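Local coordinates for protein transcription termination factor NusA (Planctomyces limnophilus, PDB 4MTN) that probably takes part in both transcription termination and antitermination, binding the core RNA polymerase and nascent RNA, at residues A[124-127]-A[132-135]; A[157-162]-A[168-173]; A[59-62]-A[67-70]. All blocks are in the same frame, centred on the assembly; numbering follows the deposited sequence.

Interaction 1. Residues A[124-127]-A[132-135]; sequences AITV and AEAI
Glu133 lies across Thr126, and the two side chains meet at about a right angle. The Glu133 chain can be followed outward. Its CB is 4.0 Å from Thr126 CG2. CG stands opposite the carbonyl carbon, next to the backbone N, and a bend at chi2 (-71°) brings the end of the chain nearer strand 124-128. Glu133 CD then comes within 4.2 Å of Thr126 CG2. At the tip, Glu133 OE1 approaches the same methyl and lies 3.5 Å from Val127 O. That last pair are two acceptors and form no bond. On Thr126 the methyl takes this inner place because CG2 is anti to the backbone N; Thr126 OG1 points elsewhere and meets Ile135 CG2 at 4.1 Å.

Beneath these side chains the backbones form an antiparallel beta hairpin within the S1 RNA-binding domain, which has the OB fold. Thr126 and Ile135 are a non-hydrogen-bonded pair. Val127 and Ala134 are a hydrogen-bonded pair, joined by Val127 N to Ala134 O at 2.6 Å and Ala134 N to Val127 O at 2.8 Å. Both bonds are nearly straight at the hydrogen, 169° and 171°. Val127 and Ala134 share the buried face of the hairpin, where Ala134 also packs on Val169 and Leu171. On its far side, strand 124-128 bonds to strand 112-120, and Thr126 O accepts from Thr118 OG1.

Interaction 2. Residues A[157-162]-A[168-173]; sequences VLEVKK and RVVLSR
Val170 O takes two donors from the facing strand: Leu158 N at 2.7 Å and, weakly, Glu159 N at 3.5 Å. Leu158 and Glu159 thus both face Val170, which makes a classic beta bulge in this antiparallel hairpin of the S1 domain. The extra residue shifts the register by one, so Val157 pairs with Leu171. Val170 N in turn donates to Glu159 O at 3.2 Å. Further along, Lys161 and Arg168 bond to each other twice through their backbones. Arg168 N reaches Lys161 O at 3.0 Å, and Lys161 N reaches Arg168 O at 3.2 Å. Among the side chains, Ser172 OG bonds to Glu140, and the Glu159 carboxylate makes a long salt bridge to Lys161 NZ.

The Glu159 side chain runs alongside that of Val170. Glu159 CG sits between its backbone N and carbonyl carbon (chi1 68°), which sets it 4.0 Å from Val170 CB. On the opposite face Val157 CG1 touches Val169 CG1, and Val157 CG2 lies 4.0 Å from Leu171 CD2. Val160 and Val169 extend this apolar face, and Tyr105 of helix 87-105 packs on both.

Interaction 3. Residues A[59-62]-A[67-70]; sequences PMVK and EIDR
The Glu67 carboxylate is the flat group here, and the selenomethionine Met60 lies against one of its faces. The methyl CE of Met60 stands over that face, 3.5 Å from Glu67 CD. SE is on the same side but displaced toward OE1. Met60 gets there with CG anti to its backbone N (chi1 -169°) and a bend at chi2, and the two side chains cross at about a right angle. Val61 O lies on the other side of the carboxylate plane, near OE2. Both are acceptors, so this approach is no hydrogen bond. Lys62 CG passes Glu67 OE2 at 3.3 Å. Lys62 NZ stays 4.4 Å from Glu67 OE2, beyond a salt bridge. With an alanine here in place of Glu67, the end of Met60 would probably lose the group it rests on, and Lys62 NZ its nearby opposite charge.

Beyond the carboxylate, Val61 and Ile68 make the apolar part of the contact. Ile68 CD1 meets Val61 CG1 at 3.7 Å, and Leu73 of helix 70-78 packs on both residues. Ile34 and Phe42 of helix 23-42 add to this core. Asp69 stands just before helix 70-78, and its backbone N bonds to the Glu72 side chain. The contact thus joins the middle strand of a small antiparallel sheet to the loop leading into helix 70-78, within the NusA N-terminal domain.

Overall arrangement
Along the chain interaction 3 comes first, then interaction 1, then interaction 2. Interactions 1 and 2 are two hairpins of one S1 domain, with centres about 9 Å apart. Strands 133-137 and 167-172 run parallel as neighbours in the sheet and join them: Ile135 N probably bonds to Val169 O at 3.0 Å, and Leu171 N to Ile135 O at 3.1 Å. Interaction 3 belongs to the N-terminal domain and its own three-stranded sheet. Its centre is about 42 Å from that of interaction 1 and about 41 Å from that of interaction 2. Helix 87-105 lies between them in sequence. The separation fits an elongated, multidomain protein that probably contacts both polymerase and RNA.

Interaction 1. Residues A[124-127]-A[132-135]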
ATOM      1  N   ALA A 124       9.367 -15.782   3.500  1.00 70.21           N
ATOM      2  CA  ALA A 124       9.680 -14.856   2.416  1.00 62.52           C
ATOM      3  C   ALA A 124      10.323 -15.536   1.211  1.00 60.06           C
ATOM      4  O   ALA A 124      10.837 -16.650   1.307  1.00 58.11           O
ATOM      5  CB  ALA A 124      10.584 -13.747   2.930  1.00 52.08           C
ATOM      6  N   ILE A 125      10.288 -14.844   0.076  1.00 59.16           N
ATOM      7  CA  ILE A 125      10.906 -15.322  -1.155  1.00 56.54           C
ATOM      8  C   ILE A 125      11.965 -14.336  -1.631  1.00 50.23           C
ATOM      9  O   ILE A 125      11.702 -13.139  -1.736  1.00 52.20           O
ATOM     10  CB  ILE A 125       9.866 -15.524  -2.274  1.00 59.30           C
ATOM     11  CG1 ILE A 125       8.832 -16.575  -1.864  1.00 61.90           C
ATOM     12  CG2 ILE A 125      10.545 -15.924  -3.577  1.00 56.59           C
ATOM     13  CD1 ILE A 125       7.755 -16.798  -2.902  1.00 61.11           C
ATOM     14  N   THR A 126      13.161 -14.837  -1.915  1.00 54.99           N
ATOM     15  CA  THR A 126      14.248 -13.989  -2.389  1.00 57.25           C
ATOM     16  C   THR A 126      14.340 -14.028  -3.912  1.00 58.81           C
ATOM     17  O   THR A 126      14.532 -15.089  -4.505  1.00 61.31           O
ATOM     18  CB  THR A 126      15.602 -14.407  -1.784  1.00 58.81           C
ATOM     19  OG1 THR A 126      15.498 -14.445  -0.356  1.00 61.32           O
ATOM     20  CG2 THR A 126      16.690 -13.423  -2.182  1.00 56.23           C
ATOM     21  N   VAL A 127      14.200 -12.864  -4.536  1.00 58.66           N
ATOM     22  CA  VAL A 127      14.194 -12.764  -5.991  1.00 54.97           C
ATOM     23  C   VAL A 127      15.398 -11.980  -6.503  1.00 56.72           C
ATOM     24  O   VAL A 127      15.673 -10.874  -6.036  1.00 56.77           O
ATOM     25  CB  VAL A 127      12.903 -12.090  -6.497  1.00 48.93           C
ATOM     26  CG1 VAL A 127      12.906 -12.003  -8.015  1.00 41.02           C
ATOM     27  CG2 VAL A 127      11.680 -12.847  -6.000  1.00 42.14           C
ATOM     28  N   ALA A 132      20.563  -6.567  -7.669  1.00 64.92           N
ATOM     29  CA  ALA A 132      20.557  -6.860  -6.242  1.00 62.74           C
ATOM     30  C   ALA A 132      19.461  -7.866  -5.903  1.00 61.01           C
ATOM     31  O   ALA A 132      18.554  -8.099  -6.699  1.00 56.88           O
ATOM     32  CB  ALA A 132      20.372  -5.584  -5.437  1.00 58.60           C
ATOM     33  N   GLU A 133      19.555  -8.464  -4.720  1.00 61.71           N
ATOM     34  CA  GLU A 133      18.548  -9.416  -4.264  1.00 60.35           C
ATOM     35  C   GLU A 133      17.375  -8.700  -3.602  1.00 53.95           C
ATOM     36  O   GLU A 133      17.561  -7.868  -2.715  1.00 54.61           O
ATOM     37  CB  GLU A 133      19.163 -10.425  -3.291  1.00 68.60           C
ATOM     38  CG  GLU A 133      20.244 -11.304  -3.902  1.00 78.86           C
ATOM     39  CD  GLU A 133      19.691 -12.321  -4.885  1.00 86.22           C
ATOM     40  OE1 GLU A 133      18.474 -12.595  -4.840  1.00 89.43           O
ATOM     41  OE2 GLU A 133      20.476 -12.847  -5.701  1.00 87.94           O
ATOM     42  N   ALA A 134      16.166  -9.028  -4.044  1.00 49.59           N
ATOM     43  CA  ALA A 134      14.956  -8.456  -3.466  1.00 46.63           C
ATOM     44  C   ALA A 134      14.165  -9.534  -2.737  1.00 56.09           C
ATOM     45  O   ALA A 134      14.234 -10.710  -3.095  1.00 60.37           O
ATOM     46  CB  ALA A 134      14.107  -7.806  -4.544  1.00 38.07           C
ATOM     47  N   ILE A 135      13.418  -9.137  -1.713  1.00 54.79           N
ATOM     48  CA  ILE A 135      12.636 -10.099  -0.948  1.00 60.35           C
ATOM     49  C   ILE A 135      11.135  -9.866  -1.094  1.00 58.88           C
ATOM     50  O   ILE A 135      10.668  -8.726  -1.142  1.00 39.92           O
ATOM     51  CB  ILE A 135      13.017 -10.074   0.552  1.00 64.77           C
ATOM     52  CG1 ILE A 135      12.917  -8.657   1.126  1.00 66.83           C
ATOM     53  CG2 ILE A 135      14.418 -10.629   0.753  1.00 68.77           C
ATOM     54  CD1 ILE A 135      11.638  -8.389   1.900  1.00 68.30           C
TER

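Interaction 2. Residues A[157-162]-A[168-173]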
ATOM      1  N   VAL A 157       7.500  -3.011  -6.971  1.00 41.50           N
ATOM      2  CA  VAL A 157       8.331  -2.634  -5.840  1.00 38.96           C
ATOM      3  C   VAL A 157       7.476  -1.906  -4.817  1.00 39.00           C
ATOM      4  O   VAL A 157       6.916  -0.849  -5.105  1.00 39.59           O
ATOM      5  CB  VAL A 157       9.504  -1.733  -6.266  1.00 41.59           C
ATOM      6  CG1 VAL A 157      10.285  -1.268  -5.049  1.00 43.78           C
ATOM      7  CG2 VAL A 157      10.409  -2.467  -7.243  1.00 31.91           C
ATOM      8  N   LEU A 158       7.372  -2.483  -3.623  1.00 42.63           N
ATOM      9  CA  LEU A 158       6.534  -1.914  -2.576  1.00 42.75           C
ATOM     10  C   LEU A 158       7.217  -0.749  -1.873  1.00 47.39           C
ATOM     11  O   LEU A 158       6.627   0.318  -1.704  1.00 53.01           O
ATOM     12  CB  LEU A 158       6.154  -2.986  -1.555  1.00 40.83           C
ATOM     13  CG  LEU A 158       5.156  -2.529  -0.494  1.00 40.56           C
ATOM     14  CD1 LEU A 158       3.880  -2.035  -1.153  1.00 39.94           C
ATOM     15  CD2 LEU A 158       4.858  -3.648   0.486  1.00 43.73           C
ATOM     16  N   GLU A 159       8.465  -0.957  -1.467  1.00 52.05           N
ATOM     17  CA  GLU A 159       9.236   0.090  -0.812  1.00 57.70           C
ATOM     18  C   GLU A 159      10.730  -0.175  -0.938  1.00 51.73           C
ATOM     19  O   GLU A 159      11.154  -1.310  -1.159  1.00 45.72           O
ATOM     20  CB  GLU A 159       8.847   0.207   0.663  1.00 67.00           C
ATOM     21  CG  GLU A 159       9.252  -0.982   1.514  1.00 77.71           C
ATOM     22  CD  GLU A 159       9.057  -0.724   2.994  1.00 90.12           C
ATOM     23  OE1 GLU A 159       8.543   0.359   3.344  1.00 93.94           O
ATOM     24  OE2 GLU A 159       9.418  -1.602   3.806  1.00 95.13           O
ATOM     25  N   VAL A 160      11.527   0.880  -0.797  1.00 48.67           N
ATOM     26  CA  VAL A 160      12.976   0.756  -0.867  1.00 44.52           C
ATOM     27  C   VAL A 160      13.622   1.474   0.309  1.00 47.78           C
ATOM     28  O   VAL A 160      13.472   2.686   0.469  1.00 54.58           O
ATOM     29  CB  VAL A 160      13.543   1.329  -2.183  1.00 41.40           C
ATOM     30  CG1 VAL A 160      15.048   1.129  -2.241  1.00 36.17           C
ATOM     31  CG2 VAL A 160      12.880   0.675  -3.380  1.00 36.31           C
ATOM     32  N   LYS A 161      14.338   0.719   1.133  1.00 47.91           N
ATOM     33  CA  LYS A 161      15.030   1.284   2.284  1.00 52.65           C
ATOM     34  C   LYS A 161      16.492   0.863   2.318  1.00 58.15           C
ATOM     35  O   LYS A 161      16.845  -0.236   1.893  1.00 58.68           O
ATOM     36  CB  LYS A 161      14.342   0.867   3.587  1.00 48.70           C
ATOM     37  CG  LYS A 161      13.498   1.956   4.238  1.00 53.17           C
ATOM     38  CD  LYS A 161      12.251   2.279   3.432  1.00 59.56           C
ATOM     39  CE  LYS A 161      11.432   3.368   4.111  1.00 65.28           C
ATOM     40  NZ  LYS A 161      10.211   3.720   3.339  1.00 67.27           N
ATOM     41  N   LYS A 162      17.339   1.749   2.831  1.00 64.42           N
ATOM     42  CA  LYS A 162      18.749   1.438   3.021  1.00 70.30           C
ATOM     43  C   LYS A 162      19.085   1.382   4.513  1.00 80.63           C
ATOM     44  O   LYS A 162      19.055   2.397   5.207  1.00 90.49           O
ATOM     45  CB  LYS A 162      19.633   2.462   2.298  1.00 67.68           C
ATOM     46  CG  LYS A 162      19.184   3.912   2.442  1.00 67.28           C
ATOM     47  CD  LYS A 162      20.094   4.866   1.680  1.00 66.12           C
ATOM     48  CE  LYS A 162      19.618   6.302   1.832  1.00 68.24           C
ATOM     49  NZ  LYS A 162      20.527   7.264   1.154  1.00 66.77           N
ATOM     50  N   ARG A 168      17.774  -2.815   0.650  1.00 54.74           N
ATOM     51  CA  ARG A 168      16.603  -3.667   0.827  1.00 55.06           C
ATOM     52  C   ARG A 168      15.486  -3.286  -0.140  1.00 51.72           C
ATOM     53  O   ARG A 168      14.942  -2.185  -0.071  1.00 54.94           O
ATOM     54  CB  ARG A 168      16.096  -3.589   2.270  1.00 54.84           C
ATOM     55  CG  ARG A 168      14.794  -4.337   2.519  1.00 57.02           C
ATOM     56  CD  ARG A 168      14.321  -4.160   3.957  1.00 58.28           C
ATOM     57  NE  ARG A 168      13.041  -4.818   4.197  1.00 60.96           N
ATOM     58  CZ  ARG A 168      12.913  -6.070   4.625  1.00 69.48           C
ATOM     59  NH1 ARG A 168      13.990  -6.806   4.862  1.00 73.80           N
ATOM     60  NH2 ARG A 168      11.706  -6.586   4.818  1.00 68.38           N
ATOM     61  N   VAL A 169      15.153  -4.201  -1.045  1.00 46.45           N
ATOM     62  CA  VAL A 169      14.064  -3.978  -1.989  1.00 44.11           C
ATOM     63  C   VAL A 169      12.914  -4.942  -1.715  1.00 45.69           C
ATOM     64  O   VAL A 169      13.048  -6.150  -1.907  1.00 50.14           O
ATOM     65  CB  VAL A 169      14.531  -4.145  -3.447  1.00 41.50           C
ATOM     66  CG1 VAL A 169      13.395  -3.824  -4.405  1.00 38.69           C
ATOM     67  CG2 VAL A 169      15.733  -3.256  -3.725  1.00 42.81           C
ATOM     68  N   VAL A 170      11.788  -4.402  -1.260  1.00 40.63           N
ATOM     69  CA  VAL A 170      10.617  -5.210  -0.940  1.00 46.55           C
ATOM     70  C   VAL A 170       9.621  -5.212  -2.095  1.00 49.81           C
ATOM     71  O   VAL A 170       9.220  -4.152  -2.575  1.00 45.43           O
ATOM     72  CB  VAL A 170       9.914  -4.696   0.332  1.00 45.64           C
ATOM     73  CG1 VAL A 170       8.693  -5.549   0.651  1.00 44.73           C
ATOM     74  CG2 VAL A 170      10.882  -4.680   1.504  1.00 44.68           C
ATOM     75  N   LEU A 171       9.224  -6.399  -2.546  1.00 51.01           N
ATOM     76  CA  LEU A 171       8.267  -6.487  -3.642  1.00 46.67           C
ATOM     77  C   LEU A 171       6.870  -6.844  -3.146  1.00 45.02           C
ATOM     78  O   LEU A 171       6.683  -7.170  -1.973  1.00 43.06           O
ATOM     79  CB  LEU A 171       8.735  -7.526  -4.662  1.00 43.82           C
ATOM     80  CG  LEU A 171      10.218  -7.489  -5.035  1.00 47.54           C
ATOM     81  CD1 LEU A 171      10.595  -8.721  -5.841  1.00 36.29           C
ATOM     82  CD2 LEU A 171      10.549  -6.217  -5.805  1.00 34.17           C
ATOM     83  N   SER A 172       5.891  -6.784  -4.044  1.00 45.68           N
ATOM     84  CA  SER A 172       4.547  -7.266  -3.749  1.00 43.82           C
ATOM     85  C   SER A 172       3.856  -7.794  -5.003  1.00 43.28           C
ATOM     86  O   SER A 172       3.884  -7.139  -6.044  1.00 45.50           O
ATOM     87  CB  SER A 172       3.708  -6.151  -3.122  1.00 33.95           C
ATOM     88  OG  SER A 172       2.412  -6.614  -2.786  1.00 40.71           O
ATOM     89  N   ARG A 173       3.242  -8.970  -4.918  1.00 44.42           N
ATOM     90  CA  ARG A 173       2.291  -9.373  -5.949  1.00 37.37           C
ATOM     91  C   ARG A 173       0.858  -9.146  -5.475  1.00 36.80           C
ATOM     92  O   ARG A 173      -0.092  -9.308  -6.239  1.00 39.14           O
ATOM     93  CB  ARG A 173       2.493 -10.837  -6.339  1.00 38.78           C
ATOM     94  CG  ARG A 173       3.949 -11.256  -6.454  1.00 44.73           C
ATOM     95  CD  ARG A 173       4.197 -12.039  -7.732  1.00 49.39           C
ATOM     96  NE  ARG A 173       3.104 -12.951  -8.052  1.00 48.94           N
ATOM     97  CZ  ARG A 173       2.831 -13.380  -9.281  1.00 51.62           C
ATOM     98  NH1 ARG A 173       3.570 -12.972 -10.305  1.00 52.26           N
ATOM     99  NH2 ARG A 173       1.817 -14.208  -9.490  1.00 52.63           N
TER

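Interaction 3. Residues A[59-62]-A[67-70]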
ATOM      1  N   PRO A  59      44.643  10.519  -7.295  1.00 92.46           N
ATOM      2  CA  PRO A  59      43.751  11.105  -6.285  1.00 90.16           C
ATOM      3  C   PRO A  59      43.983  12.600  -6.071  1.00 93.04           C
ATOM      4  O   PRO A  59      45.125  13.039  -5.933  1.00 91.64           O
ATOM      5  CB  PRO A  59      44.097  10.320  -5.011  1.00 88.13           C
ATOM      6  CG  PRO A  59      44.793   9.083  -5.488  1.00 88.32           C
ATOM      7  CD  PRO A  59      45.535   9.506  -6.711  1.00 91.64           C
HETATM    8  N   MSE A  60      42.897  13.366  -6.036  1.00 96.95           N
HETATM    9  CA  MSE A  60      42.964  14.798  -5.770  1.00 97.49           C
HETATM   10  C   MSE A  60      42.338  15.095  -4.413  1.00 93.19           C
HETATM   11  O   MSE A  60      41.123  14.994  -4.251  1.00 90.54           O
HETATM   12  CB  MSE A  60      42.247  15.582  -6.873  1.00 99.30           C
HETATM   13  CG  MSE A  60      42.465  17.085  -6.836  1.00101.19           C
HETATM   14 SE   MSE A  60      44.116  17.619  -7.721  1.00222.13          SE
HETATM   15  CE  MSE A  60      43.805  19.543  -7.811  1.00158.11           C
ATOM     16  N   VAL A  61      43.165  15.468  -3.441  1.00 92.17           N
ATOM     17  CA  VAL A  61      42.681  15.695  -2.083  1.00 92.39           C
ATOM     18  C   VAL A  61      42.869  17.146  -1.650  1.00 93.41           C
ATOM     19  O   VAL A  61      43.994  17.640  -1.571  1.00 94.85           O
ATOM     20  CB  VAL A  61      43.392  14.775  -1.073  1.00 91.91           C
ATOM     21  CG1 VAL A  61      42.814  14.971   0.320  1.00 91.54           C
ATOM     22  CG2 VAL A  61      43.270  13.321  -1.503  1.00 90.58           C
ATOM     23  N   LYS A  62      41.759  17.820  -1.364  1.00 94.28           N
ATOM     24  CA  LYS A  62      41.799  19.221  -0.957  1.00 99.70           C
ATOM     25  C   LYS A  62      41.302  19.425   0.471  1.00 98.21           C
ATOM     26  O   LYS A  62      40.315  18.822   0.890  1.00 95.79           O
ATOM     27  CB  LYS A  62      40.968  20.081  -1.913  1.00105.35           C
ATOM     28  CG  LYS A  62      41.537  20.201  -3.315  1.00108.53           C
ATOM     29  CD  LYS A  62      40.846  21.317  -4.085  1.00114.15           C
ATOM     30  CE  LYS A  62      41.308  21.367  -5.532  1.00117.86           C
ATOM     31  NZ  LYS A  62      40.858  20.173  -6.299  1.00116.28           N
ATOM     32  N   GLU A  67      45.286  22.285  -1.719  1.00113.35           N
ATOM     33  CA  GLU A  67      45.919  20.990  -1.935  1.00117.74           C
ATOM     34  C   GLU A  67      46.753  20.567  -0.731  1.00117.76           C
ATOM     35  O   GLU A  67      47.139  21.398   0.092  1.00120.31           O
ATOM     36  CB  GLU A  67      46.799  21.028  -3.186  1.00127.64           C
ATOM     37  CG  GLU A  67      46.041  20.897  -4.495  1.00135.07           C
ATOM     38  CD  GLU A  67      45.551  19.484  -4.745  1.00139.49           C
ATOM     39  OE1 GLU A  67      46.165  18.783  -5.575  1.00142.03           O
ATOM     40  OE2 GLU A  67      44.550  19.075  -4.120  1.00141.51           O
ATOM     41  N   ILE A  68      47.024  19.270  -0.632  1.00113.83           N
ATOM     42  CA  ILE A  68      47.838  18.740   0.455  1.00106.41           C
ATOM     43  C   ILE A  68      49.185  18.259  -0.076  1.00106.75           C
ATOM     44  O   ILE A  68      49.301  17.880  -1.243  1.00105.66           O
ATOM     45  CB  ILE A  68      47.127  17.585   1.193  1.00 98.98           C
ATOM     46  CG1 ILE A  68      46.980  16.365   0.282  1.00 95.09           C
ATOM     47  CG2 ILE A  68      45.767  18.036   1.705  1.00 95.52           C
ATOM     48  CD1 ILE A  68      46.455  15.136   0.993  1.00 91.73           C
ATOM     49  N   ASP A  69      50.201  18.300   0.782  1.00108.81           N
ATOM     50  CA  ASP A  69      51.557  17.911   0.401  1.00111.73           C
ATOM     51  C   ASP A  69      51.621  16.478  -0.112  1.00110.30           C
ATOM     52  O   ASP A  69      50.872  15.613   0.341  1.00107.80           O
ATOM     53  CB  ASP A  69      52.511  18.077   1.586  1.00114.92           C
ATOM     54  CG  ASP A  69      52.809  19.530   1.897  1.00119.55           C
ATOM     55  OD1 ASP A  69      52.809  20.354   0.958  1.00120.63           O
ATOM     56  OD2 ASP A  69      53.047  19.850   3.082  1.00121.72           O
ATOM     57  N   ARG A  70      52.517  16.238  -1.065  1.00114.51           N
ATOM     58  CA  ARG A  70      52.720  14.904  -1.622  1.00117.82           C
ATOM     59  C   ARG A  70      53.164  13.926  -0.541  1.00118.03           C
ATOM     60  O   ARG A  70      52.856  12.736  -0.601  1.00116.43           O
ATOM     61  CB  ARG A  70      53.753  14.945  -2.749  1.00124.42           C
ATOM     62  CG  ARG A  70      53.384  15.866  -3.900  1.00130.19           C
ATOM     63  CD  ARG A  70      52.176  15.344  -4.657  1.00132.40           C
ATOM     64  NE  ARG A  70      51.823  16.210  -5.778  1.00136.67           N
ATOM     65  CZ  ARG A  70      52.383  16.138  -6.981  1.00140.31           C
ATOM     66  NH1 ARG A  70      53.328  15.239  -7.223  1.00141.64           N
ATOM     67  NH2 ARG A  70      52.000  16.967  -7.943  1.00141.62           N
TER